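Fc fragment of IgE receptor II (Bos taurus, PDB 6PWS) binds mannose-type sugars at a calcium site in its C-type lectin domain and probably serves as a receptor for the Fc region of IgE. Local coordinates at residues C6-P10 and R130-C134; L40-S46 and W126-R130; I47-Q53 and D87-W91. All coordinates share one frame. Where two conformers were deposited one is given. Residue numbers count along the deposited sequence, not the author numbering.

Contact 1: residues C6-P10 and R130-C134; sequences CNTCP and RLATC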
ATOM      1  N   CYS A   6     -13.227  19.697  -1.324  1.00 21.20           N
ATOM      2  CA  CYS A   6     -12.107  19.388  -2.211  1.00 20.48           C
ATOM      3  C   CYS A   6     -12.005  17.878  -2.426  1.00 19.29           C
ATOM      4  O   CYS A   6     -11.406  17.147  -1.627  1.00 19.62           O
ATOM      5  CB  CYS A   6     -10.806  19.962  -1.647  1.00 20.80           C
ATOM      6  SG  CYS A   6     -10.830  21.775  -1.488  1.00 20.76           S
ATOM      7  N   ASN A   7     -12.606  17.417  -3.526  1.00 17.97           N
ATOM      8  CA  ASN A   7     -12.718  15.995  -3.824  1.00 17.52           C
ATOM      9  C   ASN A   7     -12.309  15.687  -5.262  1.00 16.08           C
ATOM     10  O   ASN A   7     -12.758  14.695  -5.845  1.00 16.60           O
ATOM     11  CB  ASN A   7     -14.132  15.485  -3.541  1.00 19.48           C
ATOM     12  CG  ASN A   7     -15.161  16.042  -4.505  1.00 21.55           C
ATOM     13  OD1 ASN A   7     -14.912  17.021  -5.205  1.00 21.58           O
ATOM     14  ND2 ASN A   7     -16.328  15.413  -4.547  1.00 22.68           N
ATOM     15  N   THR A   8     -11.445  16.513  -5.840  1.00 15.42           N
ATOM     16  CA  THR A   8     -10.984  16.309  -7.205  1.00 15.50           C
ATOM     17  C   THR A   8      -9.751  15.417  -7.215  1.00 14.25           C
ATOM     18  O   THR A   8      -8.867  15.539  -6.360  1.00 14.26           O
ATOM     19  CB  THR A   8     -10.679  17.656  -7.860  1.00 16.93           C
ATOM     20  OG1 THR A   8     -11.900  18.387  -8.006  1.00 17.69           O
ATOM     21  CG2 THR A   8     -10.043  17.472  -9.225  1.00 17.57           C
ATOM     22  N   CYS A   9      -9.711  14.509  -8.180  1.00 13.81           N
ATOM     23  CA  CYS A   9      -8.609  13.584  -8.371  1.00 13.18           C
ATOM     24  C   CYS A   9      -8.165  13.630  -9.821  1.00 13.50           C
ATOM     25  O   CYS A   9      -8.945  13.996 -10.709  1.00 14.47           O
ATOM     26  CB  CYS A   9      -9.053  12.159  -8.018  1.00 12.26           C
ATOM     27  SG  CYS A   9      -9.489  11.928  -6.279  1.00 11.37           S
ATOM     28  N   PRO A  10      -6.917  13.250 -10.100  1.00 14.47           N
ATOM     29  CA  PRO A  10      -6.483  13.153 -11.495  1.00 15.23           C
ATOM     30  C   PRO A  10      -7.296  12.101 -12.237  1.00 15.25           C
ATOM     31  O   PRO A  10      -7.905  11.203 -11.644  1.00 14.43           O
ATOM     32  CB  PRO A  10      -5.004  12.753 -11.388  1.00 15.86           C
ATOM     33  CG  PRO A  10      -4.607  13.052  -9.976  1.00 15.76           C
ATOM     34  CD  PRO A  10      -5.847  12.858  -9.164  1.00 15.29           C
ATOM     35  N   ARG A 130      -2.791  10.020  -3.122  1.00  6.99           N
ATOM     36  CA  ARG A 130      -2.530  11.442  -3.195  1.00  8.06           C
ATOM     37  C   ARG A 130      -3.613  12.124  -2.374  1.00  8.78           C
ATOM     38  O   ARG A 130      -4.690  11.562  -2.143  1.00  9.43           O
ATOM     39  CB  ARG A 130      -2.713  11.987  -4.614  1.00  9.90           C
ATOM     40  CG  ARG A 130      -1.537  11.830  -5.530  1.00 11.20           C
ATOM     41  CD  ARG A 130      -1.892  12.238  -6.962  1.00 12.20           C
ATOM     42  NE  ARG A 130      -2.438  13.593  -7.090  1.00 13.07           N
ATOM     43  CZ  ARG A 130      -1.720  14.699  -7.298  1.00 13.81           C
ATOM     44  NH1 ARG A 130      -0.396  14.645  -7.387  1.00 14.05           N
ATOM     45  NH2 ARG A 130      -2.333  15.873  -7.418  1.00 14.35           N
ATOM     46  N   LEU A 131      -3.353  13.354  -1.952  1.00  9.92           N
ATOM     47  CA  LEU A 131      -4.417  14.160  -1.377  0.78 10.71           C
ATOM     48  C   LEU A 131      -5.326  14.671  -2.489  1.00 11.09           C
ATOM     49  O   LEU A 131      -4.869  15.015  -3.582  1.00 12.00           O
ATOM     50  CB  LEU A 131      -3.841  15.355  -0.623  0.78 11.62           C
ATOM     51  CG  LEU A 131      -2.847  15.000   0.480  0.78 12.57           C
ATOM     52  CD1 LEU A 131      -2.356  16.269   1.167  0.78 13.38           C
ATOM     53  CD2 LEU A 131      -3.452  14.034   1.483  0.78 13.71           C
ATOM     54  N   ALA A 132      -6.623  14.710  -2.216  1.00 11.37           N
ATOM     55  CA  ALA A 132      -7.544  15.288  -3.180  1.00 12.04           C
ATOM     56  C   ALA A 132      -7.328  16.798  -3.251  1.00 12.65           C
ATOM     57  O   ALA A 132      -6.930  17.440  -2.272  1.00 12.75           O
ATOM     58  CB  ALA A 132      -8.981  14.982  -2.777  1.00 12.55           C
ATOM     59  N   THR A 133      -7.570  17.358  -4.431  1.00 13.70           N
ATOM     60  CA  THR A 133      -7.442  18.786  -4.679  1.00 15.02           C
ATOM     61  C   THR A 133      -8.835  19.390  -4.826  1.00 15.51           C
ATOM     62  O   THR A 133      -9.855  18.698  -4.733  1.00 16.11           O
ATOM     63  CB  THR A 133      -6.575  19.035  -5.916  1.00 16.21           C
ATOM     64  OG1 THR A 133      -7.166  18.397  -7.056  1.00 16.63           O
ATOM     65  CG2 THR A 133      -5.170  18.487  -5.704  1.00 16.85           C
ATOM     66  N   CYS A 134      -8.879  20.696  -5.065  1.00 16.05           N
ATOM     67  CA  CYS A 134     -10.152  21.408  -5.048  1.00 17.50           C
ATOM     68  C   CYS A 134     -10.697  21.684  -6.446  1.00 19.02           C
ATOM     69  O   CYS A 134      -9.971  21.686  -7.442  1.00 19.61           O
ATOM     70  CB  CYS A 134     -10.008  22.708  -4.256  1.00 18.16           C
ATOM     71  SG  CYS A 134      -9.273  22.448  -2.618  1.00 19.18           S
ATOM     72  OXT CYS A 134     -11.899  21.900  -6.607  1.00 19.96           O
TER
HETATM   73  O   HOH W   1     -13.153  19.406  -5.775  1.00 21.55           O
HETATM   74  O   HOH W   2      -6.278  16.114  -8.211  1.00 24.59           O
HETATM   75  O   HOH W   3     -11.993  21.015  -9.339  1.00 30.13           O

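Contact 2: residues L40-S46 and W126-R130; sequences LHGRLVS and WVCDR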
ATOM      1  N   LEU A  40       3.303   8.788 -11.477  1.00 11.88           N
ATOM      2  CA  LEU A  40       1.936   9.284 -11.527  1.00 13.18           C
ATOM      3  C   LEU A  40       1.688  10.381 -10.499  1.00 13.60           C
ATOM      4  O   LEU A  40       0.534  10.760 -10.277  1.00 14.76           O
ATOM      5  CB  LEU A  40       0.949   8.129 -11.333  1.00 14.24           C
ATOM      6  CG  LEU A  40       1.111   6.971 -12.323  1.00 15.43           C
ATOM      7  CD1 LEU A  40       0.244   5.790 -11.920  1.00 16.34           C
ATOM      8  CD2 LEU A  40       0.781   7.428 -13.735  1.00 16.21           C
ATOM      9  N   HIS A  41       2.756  10.883  -9.877  1.00 13.05           N
ATOM     10  CA  HIS A  41       2.737  11.983  -8.903  0.52 13.00           C
ATOM     11  C   HIS A  41       1.944  11.639  -7.650  1.00 11.73           C
ATOM     12  O   HIS A  41       1.285  12.486  -7.038  1.00 13.13           O
ATOM     13  CB  HIS A  41       2.335  13.323  -9.505  0.52 13.95           C
ATOM     14  CG  HIS A  41       3.437  13.965 -10.283  0.52 13.90           C
ATOM     15  ND1 HIS A  41       3.260  14.412 -11.570  0.52 14.17           N
ATOM     16  CD2 HIS A  41       4.735  14.210  -9.974  0.52 13.94           C
ATOM     17  CE1 HIS A  41       4.398  14.912 -12.022  0.52 14.12           C
ATOM     18  NE2 HIS A  41       5.308  14.802 -11.072  0.52 14.32           N
ATOM     19  N   GLY A  42       2.072  10.386  -7.223  1.00  8.84           N
ATOM     20  CA  GLY A  42       1.595   9.944  -5.931  1.00  7.12           C
ATOM     21  C   GLY A  42       2.654   9.127  -5.219  1.00  6.61           C
ATOM     22  O   GLY A  42       3.829   9.145  -5.603  1.00  8.07           O
ATOM     23  N   ARG A  43       2.242   8.405  -4.175  1.00  5.71           N
ATOM     24  CA  ARG A  43       3.119   7.490  -3.461  1.00  5.46           C
ATOM     25  C   ARG A  43       2.329   6.222  -3.164  1.00  4.79           C
ATOM     26  O   ARG A  43       1.099   6.240  -3.103  1.00  5.18           O
ATOM     27  CB  ARG A  43       3.614   8.071  -2.125  1.00  5.37           C
ATOM     28  CG  ARG A  43       4.427   9.363  -2.214  1.00  5.95           C
ATOM     29  CD  ARG A  43       5.213   9.566  -0.934  1.00  5.87           C
ATOM     30  NE  ARG A  43       5.928  10.836  -0.869  1.00  6.01           N
ATOM     31  CZ  ARG A  43       5.428  11.964  -0.374  1.00  6.23           C
ATOM     32  NH1 ARG A  43       4.190  12.009   0.110  1.00  6.88           N
ATOM     33  NH2 ARG A  43       6.181  13.053  -0.363  1.00  6.05           N
ATOM     34  N   LEU A  44       3.028   5.113  -2.931  1.00  4.75           N
ATOM     35  CA  LEU A  44       2.346   3.913  -2.454  1.00  4.24           C
ATOM     36  C   LEU A  44       1.501   4.267  -1.232  1.00  4.49           C
ATOM     37  O   LEU A  44       1.909   5.057  -0.369  1.00  4.94           O
ATOM     38  CB  LEU A  44       3.370   2.826  -2.117  1.00  4.53           C
ATOM     39  CG  LEU A  44       3.958   2.073  -3.320  1.00  4.78           C
ATOM     40  CD1 LEU A  44       5.199   1.293  -2.879  1.00  5.52           C
ATOM     41  CD2 LEU A  44       2.920   1.133  -3.924  1.00  5.40           C
ATOM     42  N   VAL A  45       0.319   3.637  -1.162  1.00  4.27           N
ATOM     43  CA  VAL A  45      -0.743   4.064  -0.253  1.00  4.25           C
ATOM     44  C   VAL A  45      -0.362   3.914   1.214  1.00  3.88           C
ATOM     45  O   VAL A  45       0.257   2.926   1.640  1.00  4.32           O
ATOM     46  CB  VAL A  45      -2.045   3.291  -0.575  1.00  4.40           C
ATOM     47  CG1 VAL A  45      -1.901   1.785  -0.316  1.00  4.32           C
ATOM     48  CG2 VAL A  45      -3.248   3.834   0.184  1.00  4.84           C
ATOM     49  N   SER A  46      -0.814   4.889   2.008  1.00  4.04           N
ATOM     50  CA  SER A  46      -0.700   4.860   3.459  1.00  4.17           C
ATOM     51  C   SER A  46      -2.097   4.799   4.075  1.00  4.23           C
ATOM     52  O   SER A  46      -3.010   5.483   3.608  1.00  5.81           O
ATOM     53  CB  SER A  46       0.022   6.113   3.966  1.00  4.61           C
ATOM     54  OG  SER A  46       1.311   6.271   3.391  1.00  5.07           O
ATOM     55  N   TRP A 126      -0.752  -2.883  -7.144  1.00  4.59           N
ATOM     56  CA  TRP A 126      -0.064  -1.915  -6.294  1.00  4.92           C
ATOM     57  C   TRP A 126      -1.011  -0.728  -6.194  1.00  5.37           C
ATOM     58  O   TRP A 126      -1.748  -0.458  -7.150  1.00  7.62           O
ATOM     59  CB  TRP A 126       1.345  -1.554  -6.844  1.00  5.83           C
ATOM     60  CG  TRP A 126       1.435  -1.543  -8.367  1.00  6.32           C
ATOM     61  CD1 TRP A 126       1.621  -2.632  -9.190  1.00  6.18           C
ATOM     62  CD2 TRP A 126       1.298  -0.408  -9.233  1.00  6.49           C
ATOM     63  NE1 TRP A 126       1.579  -2.240 -10.503  1.00  6.97           N
ATOM     64  CE2 TRP A 126       1.399  -0.881 -10.554  1.00  6.73           C
ATOM     65  CE3 TRP A 126       1.112   0.966  -9.018  1.00  7.06           C
ATOM     66  CZ2 TRP A 126       1.308  -0.039 -11.650  1.00  7.86           C
ATOM     67  CZ3 TRP A 126       1.024   1.799 -10.109  1.00  7.88           C
ATOM     68  CH2 TRP A 126       1.126   1.298 -11.408  1.00  8.25           C
ATOM     69  N   VAL A 127      -1.059  -0.075  -5.037  1.00  4.51           N
ATOM     70  CA  VAL A 127      -2.021   0.997  -4.811  1.00  4.46           C
ATOM     71  C   VAL A 127      -1.264   2.257  -4.424  1.00  4.58           C
ATOM     72  O   VAL A 127      -0.419   2.216  -3.526  1.00  4.72           O
ATOM     73  CB  VAL A 127      -3.048   0.627  -3.720  1.00  5.25           C
ATOM     74  CG1 VAL A 127      -4.068   1.735  -3.559  1.00  5.99           C
ATOM     75  CG2 VAL A 127      -3.725  -0.710  -4.039  1.00  6.15           C
ATOM     76  N   CYS A 128      -1.580   3.369  -5.093  1.00  4.70           N
ATOM     77  CA  CYS A 128      -1.012   4.669  -4.788  1.00  5.17           C
ATOM     78  C   CYS A 128      -2.072   5.571  -4.171  1.00  5.00           C
ATOM     79  O   CYS A 128      -3.277   5.391  -4.399  1.00  5.60           O
ATOM     80  CB  CYS A 128      -0.505   5.394  -6.046  1.00  5.55           C
ATOM     81  SG  CYS A 128       0.359   4.389  -7.274  1.00  6.04           S
ATOM     82  N   ASP A 129      -1.616   6.602  -3.458  1.00  5.29           N
ATOM     83  CA  ASP A 129      -2.514   7.658  -3.016  1.00  5.41           C
ATOM     84  C   ASP A 129      -1.900   9.036  -3.238  1.00  5.89           C
ATOM     85  O   ASP A 129      -0.709   9.198  -3.541  1.00  6.27           O
ATOM     86  CB  ASP A 129      -3.047   7.454  -1.577  1.00  5.55           C
ATOM     87  CG  ASP A 129      -1.997   7.608  -0.477  1.00  5.81           C
ATOM     88  OD1 ASP A 129      -0.987   8.296  -0.690  1.00  7.10           O
ATOM     89  OD2 ASP A 129      -2.228   7.029   0.618  1.00  6.22           O
ATOM     90  N   ARG A 130      -2.791  10.020  -3.122  1.00  6.99           N
ATOM     91  CA  ARG A 130      -2.530  11.442  -3.195  1.00  8.06           C
ATOM     92  C   ARG A 130      -3.613  12.124  -2.374  1.00  8.78           C
ATOM     93  O   ARG A 130      -4.690  11.562  -2.143  1.00  9.43           O
ATOM     94  CB  ARG A 130      -2.713  11.987  -4.614  1.00  9.90           C
ATOM     95  CG  ARG A 130      -1.537  11.830  -5.530  1.00 11.20           C
ATOM     96  CD  ARG A 130      -1.892  12.238  -6.962  1.00 12.20           C
ATOM     97  NE  ARG A 130      -2.438  13.593  -7.090  1.00 13.07           N
ATOM     98  CZ  ARG A 130      -1.720  14.699  -7.298  1.00 13.81           C
ATOM     99  NH1 ARG A 130      -0.396  14.645  -7.387  1.00 14.05           N
ATOM    100  NH2 ARG A 130      -2.333  15.873  -7.418  1.00 14.35           N
TER
HETATM  101  O   HOH W   4       1.137   7.429   0.841  1.00  5.63           O

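Contact 3: residues I47-Q53 and D87-W91; sequences IHSPEEQ and DYSNW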
ATOM      1  N   ILE A  47      -2.262   3.997   5.132  1.00  4.14           N
ATOM      2  CA  ILE A  47      -3.589   3.598   5.613  1.00  4.32           C
ATOM      3  C   ILE A  47      -3.715   3.940   7.095  1.00  4.28           C
ATOM      4  O   ILE A  47      -2.901   3.484   7.911  1.00  5.15           O
ATOM      5  CB  ILE A  47      -3.847   2.095   5.380  1.00  4.25           C
ATOM      6  CG1 ILE A  47      -3.570   1.703   3.926  1.00  4.52           C
ATOM      7  CG2 ILE A  47      -5.272   1.732   5.786  1.00  4.61           C
ATOM      8  CD1 ILE A  47      -3.579   0.200   3.684  1.00  4.89           C
ATOM      9  N   HIS A  48      -4.754   4.708   7.458  1.00  4.62           N
ATOM     10  CA  HIS A  48      -4.827   5.295   8.791  1.00  5.14           C
ATOM     11  C   HIS A  48      -6.176   5.179   9.482  1.00  5.58           C
ATOM     12  O   HIS A  48      -6.371   5.812  10.532  1.00  6.83           O
ATOM     13  CB  HIS A  48      -4.360   6.755   8.754  1.00  5.78           C
ATOM     14  CG  HIS A  48      -2.908   6.875   8.441  1.00  5.97           C
ATOM     15  ND1 HIS A  48      -1.934   6.491   9.338  1.00  5.85           N
ATOM     16  CD2 HIS A  48      -2.253   7.253   7.318  1.00  7.17           C
ATOM     17  CE1 HIS A  48      -0.744   6.660   8.794  1.00  6.82           C
ATOM     18  NE2 HIS A  48      -0.907   7.124   7.570  1.00  7.75           N
ATOM     19  N   SER A  49      -7.094   4.359   8.977  1.00  5.39           N
ATOM     20  CA  SER A  49      -8.372   4.180   9.656  1.00  5.83           C
ATOM     21  C   SER A  49      -9.041   2.923   9.130  1.00  5.53           C
ATOM     22  O   SER A  49      -8.747   2.468   8.015  1.00  5.25           O
ATOM     23  CB  SER A  49      -9.302   5.382   9.421  1.00  6.63           C
ATOM     24  OG  SER A  49      -9.720   5.449   8.071  1.00  6.92           O
ATOM     25  N   PRO A  50     -10.008   2.386   9.883  1.00  5.85           N
ATOM     26  CA  PRO A  50     -10.779   1.250   9.369  1.00  6.14           C
ATOM     27  C   PRO A  50     -11.618   1.616   8.154  1.00  5.67           C
ATOM     28  O   PRO A  50     -11.846   0.761   7.291  1.00  5.87           O
ATOM     29  CB  PRO A  50     -11.632   0.821  10.577  1.00  7.42           C
ATOM     30  CG  PRO A  50     -11.702   2.026  11.451  1.00  7.83           C
ATOM     31  CD  PRO A  50     -10.371   2.722  11.278  1.00  6.80           C
ATOM     32  N   GLU A  51     -12.098   2.857   8.062  1.00  5.94           N
ATOM     33  CA  GLU A  51     -12.907   3.256   6.912  1.00  6.72           C
ATOM     34  C   GLU A  51     -12.060   3.287   5.643  1.00  5.97           C
ATOM     35  O   GLU A  51     -12.499   2.841   4.571  1.00  6.25           O
ATOM     36  CB  GLU A  51     -13.542   4.620   7.179  1.00  8.90           C
ATOM     37  CG  GLU A  51     -14.540   4.644   8.339  1.00 11.06           C
ATOM     38  CD  GLU A  51     -13.915   4.712   9.739  1.00 12.07           C
ATOM     39  OE1 GLU A  51     -12.700   4.992   9.874  1.00 10.86           O
ATOM     40  OE2 GLU A  51     -14.666   4.483  10.717  1.00 15.07           O
ATOM     41  N   GLU A  52     -10.837   3.807   5.751  1.00  5.39           N
ATOM     42  CA  GLU A  52      -9.924   3.802   4.613  1.00  5.34           C
ATOM     43  C   GLU A  52      -9.557   2.373   4.231  1.00  4.88           C
ATOM     44  O   GLU A  52      -9.536   2.014   3.044  1.00  5.11           O
ATOM     45  CB  GLU A  52      -8.691   4.639   4.955  1.00  5.51           C
ATOM     46  CG  GLU A  52      -7.700   4.773   3.819  1.00  5.75           C
ATOM     47  CD  GLU A  52      -6.596   5.785   4.097  1.00  5.71           C
ATOM     48  OE1 GLU A  52      -6.224   5.976   5.288  1.00  6.64           O
ATOM     49  OE2 GLU A  52      -6.100   6.382   3.111  1.00  6.34           O
ATOM     50  N   GLN A  53      -9.255   1.532   5.228  1.00  4.54           N
ATOM     51  CA  GLN A  53      -8.973   0.137   4.918  1.00  4.69           C
ATOM     52  C   GLN A  53     -10.158  -0.526   4.227  1.00  4.66           C
ATOM     53  O   GLN A  53      -9.972  -1.299   3.285  1.00  5.23           O
ATOM     54  CB  GLN A  53      -8.598  -0.634   6.182  1.00  4.51           C
ATOM     55  CG  GLN A  53      -8.296  -2.107   5.899  1.00  4.66           C
ATOM     56  CD  GLN A  53      -7.071  -2.287   5.019  1.00  4.40           C
ATOM     57  OE1 GLN A  53      -5.977  -1.849   5.376  1.00  4.96           O
ATOM     58  NE2 GLN A  53      -7.240  -2.944   3.879  1.00  5.26           N
ATOM     59  N   ASP A  87      -0.887   4.134  13.414  1.00  6.04           N
ATOM     60  CA  ASP A  87      -2.087   4.357  14.213  1.00  6.57           C
ATOM     61  C   ASP A  87      -3.251   3.440  13.854  1.00  6.38           C
ATOM     62  O   ASP A  87      -4.266   3.442  14.565  1.00  9.12           O
ATOM     63  CB  ASP A  87      -2.493   5.842  14.160  1.00  7.14           C
ATOM     64  CG  ASP A  87      -2.608   6.410  12.746  1.00  7.67           C
ATOM     65  OD1 ASP A  87      -2.688   5.637  11.770  1.00  6.76           O
ATOM     66  OD2 ASP A  87      -2.621   7.656  12.624  1.00 10.61           O
ATOM     67  N   TYR A  88      -3.119   2.630  12.808  1.00  4.96           N
ATOM     68  CA  TYR A  88      -4.150   1.690  12.389  1.00  4.73           C
ATOM     69  C   TYR A  88      -3.446   0.501  11.753  1.00  4.48           C
ATOM     70  O   TYR A  88      -2.569   0.701  10.899  1.00  4.69           O
ATOM     71  CB  TYR A  88      -5.115   2.327  11.357  1.00  5.39           C
ATOM     72  CG  TYR A  88      -5.988   1.257  10.745  1.00  5.12           C
ATOM     73  CD1 TYR A  88      -7.095   0.752  11.429  1.00  5.21           C
ATOM     74  CD2 TYR A  88      -5.634   0.659   9.549  1.00  5.29           C
ATOM     75  CE1 TYR A  88      -7.829  -0.309  10.918  1.00  5.34           C
ATOM     76  CE2 TYR A  88      -6.350  -0.398   9.031  1.00  5.26           C
ATOM     77  CZ  TYR A  88      -7.447  -0.882   9.720  1.00  5.09           C
ATOM     78  OH  TYR A  88      -8.110  -1.950   9.186  1.00  5.82           O
ATOM     79  N   SER A  89      -3.835  -0.729  12.105  1.00  4.24           N
ATOM     80  CA  SER A  89      -3.281  -1.895  11.430  1.00  4.35           C
ATOM     81  C   SER A  89      -4.368  -2.860  10.970  1.00  4.10           C
ATOM     82  O   SER A  89      -5.463  -2.929  11.536  1.00  4.77           O
ATOM     83  CB  SER A  89      -2.260  -2.643  12.293  1.00  4.29           C
ATOM     84  OG  SER A  89      -2.843  -3.111  13.499  1.00  4.56           O
ATOM     85  N   ASN A  90      -4.015  -3.653   9.958  1.00  4.23           N
ATOM     86  CA  ASN A  90      -4.878  -4.701   9.430  1.00  4.34           C
ATOM     87  C   ASN A  90      -4.072  -5.956   9.126  1.00  4.34           C
ATOM     88  O   ASN A  90      -4.279  -6.605   8.095  1.00  4.63           O
ATOM     89  CB  ASN A  90      -5.639  -4.220   8.196  1.00  4.63           C
ATOM     90  CG  ASN A  90      -6.792  -5.123   7.837  1.00  5.09           C
ATOM     91  OD1 ASN A  90      -7.509  -5.599   8.721  1.00  6.03           O
ATOM     92  ND2 ASN A  90      -7.002  -5.349   6.538  1.00  5.59           N
ATOM     93  N   TRP A  91      -3.147  -6.332  10.017  1.00  4.24           N
ATOM     94  CA  TRP A  91      -2.300  -7.489   9.777  1.00  4.39           C
ATOM     95  C   TRP A  91      -3.105  -8.781   9.705  1.00  4.35           C
ATOM     96  O   TRP A  91      -3.931  -9.070  10.580  1.00  4.73           O
ATOM     97  CB  TRP A  91      -1.276  -7.626  10.909  1.00  4.56           C
ATOM     98  CG  TRP A  91      -0.283  -6.511  10.995  1.00  4.52           C
ATOM     99  CD1 TRP A  91      -0.165  -5.587  11.999  1.00  5.09           C
ATOM    100  CD2 TRP A  91       0.753  -6.208  10.043  1.00  4.44           C
ATOM    101  NE1 TRP A  91       0.870  -4.726  11.733  1.00  5.44           N
ATOM    102  CE2 TRP A  91       1.450  -5.085  10.540  1.00  4.98           C
ATOM    103  CE3 TRP A  91       1.182  -6.800   8.843  1.00  4.60           C
ATOM    104  CZ2 TRP A  91       2.565  -4.554   9.889  1.00  5.32           C
ATOM    105  CZ3 TRP A  91       2.286  -6.266   8.193  1.00  5.14           C
ATOM    106  CH2 TRP A  91       2.957  -5.149   8.716  1.00  5.49           C
TER
HETATM  107  O   HOH W   5      -1.383   3.069  10.337  1.00  4.76           O
HETATM  108  O   HOH W   6      -5.757   7.941  12.206  1.00 32.16           O

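Contact 1: residues C6-P10 and R130-C134
Cys6, the first modelled residue, is joined covalently to the last residue of the chain: its SG lies 2.0 Å from SG of Cys134, and a chi3 of 90° gives the disulfide an unstrained dihedral. The carbonyl O of Cys6 also rests 3.4 Å from CB of Ala132, whose small methyl lets the two backbones come close. The CA-to-CB bond of Asn7 points away from the second segment, and its side chain touches Tyr15, but together with Thr8 it faces Thr133, forming a classic beta bulge. Thr8 makes the backbone link: its N donates to O of Thr133 (2.9 Å), and N of Thr133 donates back to O of Thr8 (3.0 Å), a single antiparallel hydrogen-bonded pair. On this exposed surface a threonine hydroxyl can bind solvent. OG1 of Thr8 is linked through water 3 to O of Cys134, while water 2 joins O of Thr8 to OG1 of Thr133. Cys9 points away and is disulfide-bonded to Cys20. Pro10 then brings CG to within 3.7 Å of NE of Arg130, whose guanidinium bonds to the carbonyl of His41. Termini that meet are a feature of the C-type lectin fold; the N-terminal hairpin of strands 14-16 and 19-25 with the Cys9-Cys20 disulfide marks its long form, and Cys6-Cys134 adds a further link between the ends.

Contact 2: residues L40-S46 and W126-R130
Val45 and Val127 form the apolar centre, with CG1 of Val45 3.8 Å from CB of Val127; branched aliphatic side chains suit this buried junction of short strand 43-44 with strand 123-131 of the C-type lectin fold. On the side covered by helix 30-39, CD2 of Leu44 lies 4.3 Å from CB of Trp126, and CD1 of Leu40 approaches the edge of the indole, 4.5 Å from CZ3 of Trp126. That helix touches Trp126 through Ala33 and Ala36, and the disulfide of Cys128 with Cys37 fastens it to the sheet. The strands run antiparallel. Arg43 and Asp129 are a hydrogen-bonded pair, Arg43 N to Asp129 O at 3.1 Å and Asp129 N to Arg43 O at 2.8 Å, whereas Leu44 and Cys128 form a non-hydrogen-bonded pair. N of Val45 reaches O of Val127 at 2.9 Å. Just before strand 43-44, Gly42 sits where an ideal CB would clash with O of Asp129. Before it, His41 adopts positive phi in the Schellman motif that ends the helix, and its O accepts from NH1 of Arg130 at 2.8 Å. At the other end the carboxylate of Asp129, salt-bridged to Lys19, gathers polar groups: water 4 joins its OD1 to O of Leu44 and OG of Ser46, itself hydrogen-bonded to N of Asp82, and OD2 of Asp129 accepts from N of Ser46 at 2.9 Å.

Contact 3: residues I47-Q53 and D87-W91
Tyr88 lays one face of its ring over the peptide link between Ser49 and Pro50, with CE1 of Tyr88 3.6 Å from N of Pro50. It thereby covers the N-cap of helix 50-59 and packs the loop that follows strand 79-80 against the start of this helix of the C-type lectin domain. A large flat ring suits the place because it touches several residues at once: CD1 of Tyr88 is 3.8 Å from CD of Pro50, CD2 of Tyr88 is 3.9 Å from CG2 of Ile47, and OH of Tyr88 is 3.3 Å from CG of Gln53. Ser49 is the N-cap, its OG accepting from N of Glu52 at 3.1 Å, and Pro50 fits the first turn, where its lack of an NH costs no helical bond. OE1 of Glu52 returns to N of His48 at 2.9 Å, while its OE2 meets Lys19 and Tyr21. Farther along, CD of Gln53 lies 3.4 Å from ND2 of Asn90; the polar ends of these amides are bound by Trp114 and Lys113 respectively. The side chain of Asn90 is about 14 Å from a bound calcium ion, on the chain path that leads to the sugar-binding residues Glu95 and Asn97. At the solvent-facing end, water 5 accepts from N of Tyr88 and its O lies 2.9 Å from O of Ile47, and water 6 donates to O of His48 and, weakly, to OD2 of Asp87. His48 spans two aspartates: NE2 bonds to Asp82, and ND1 donates to OD1 of Asp87 at 2.7 Å.

Overall arrangement
From the N terminus, residues 6-10 meet the end of the chain in contact 1, which closes a loop around almost the whole domain. After strand 19-25 and helix 30-39, residues 40-46 join strand 123-131 in contact 2, a smaller loop that ends on the same C-terminal stretch; the two contacts share Arg130. Residues 47-53 follow directly, and contact 3 closes on 87-91, nested inside both larger loops. Contacts 2 and 3 touch at Ser46 and Glu52, whereas contacts 1 and 3 remain about 8 Å apart at their nearest atoms. Together they tie the termini, the central sheet, helix 50-59 and the loop approaching the calcium-bound sugar.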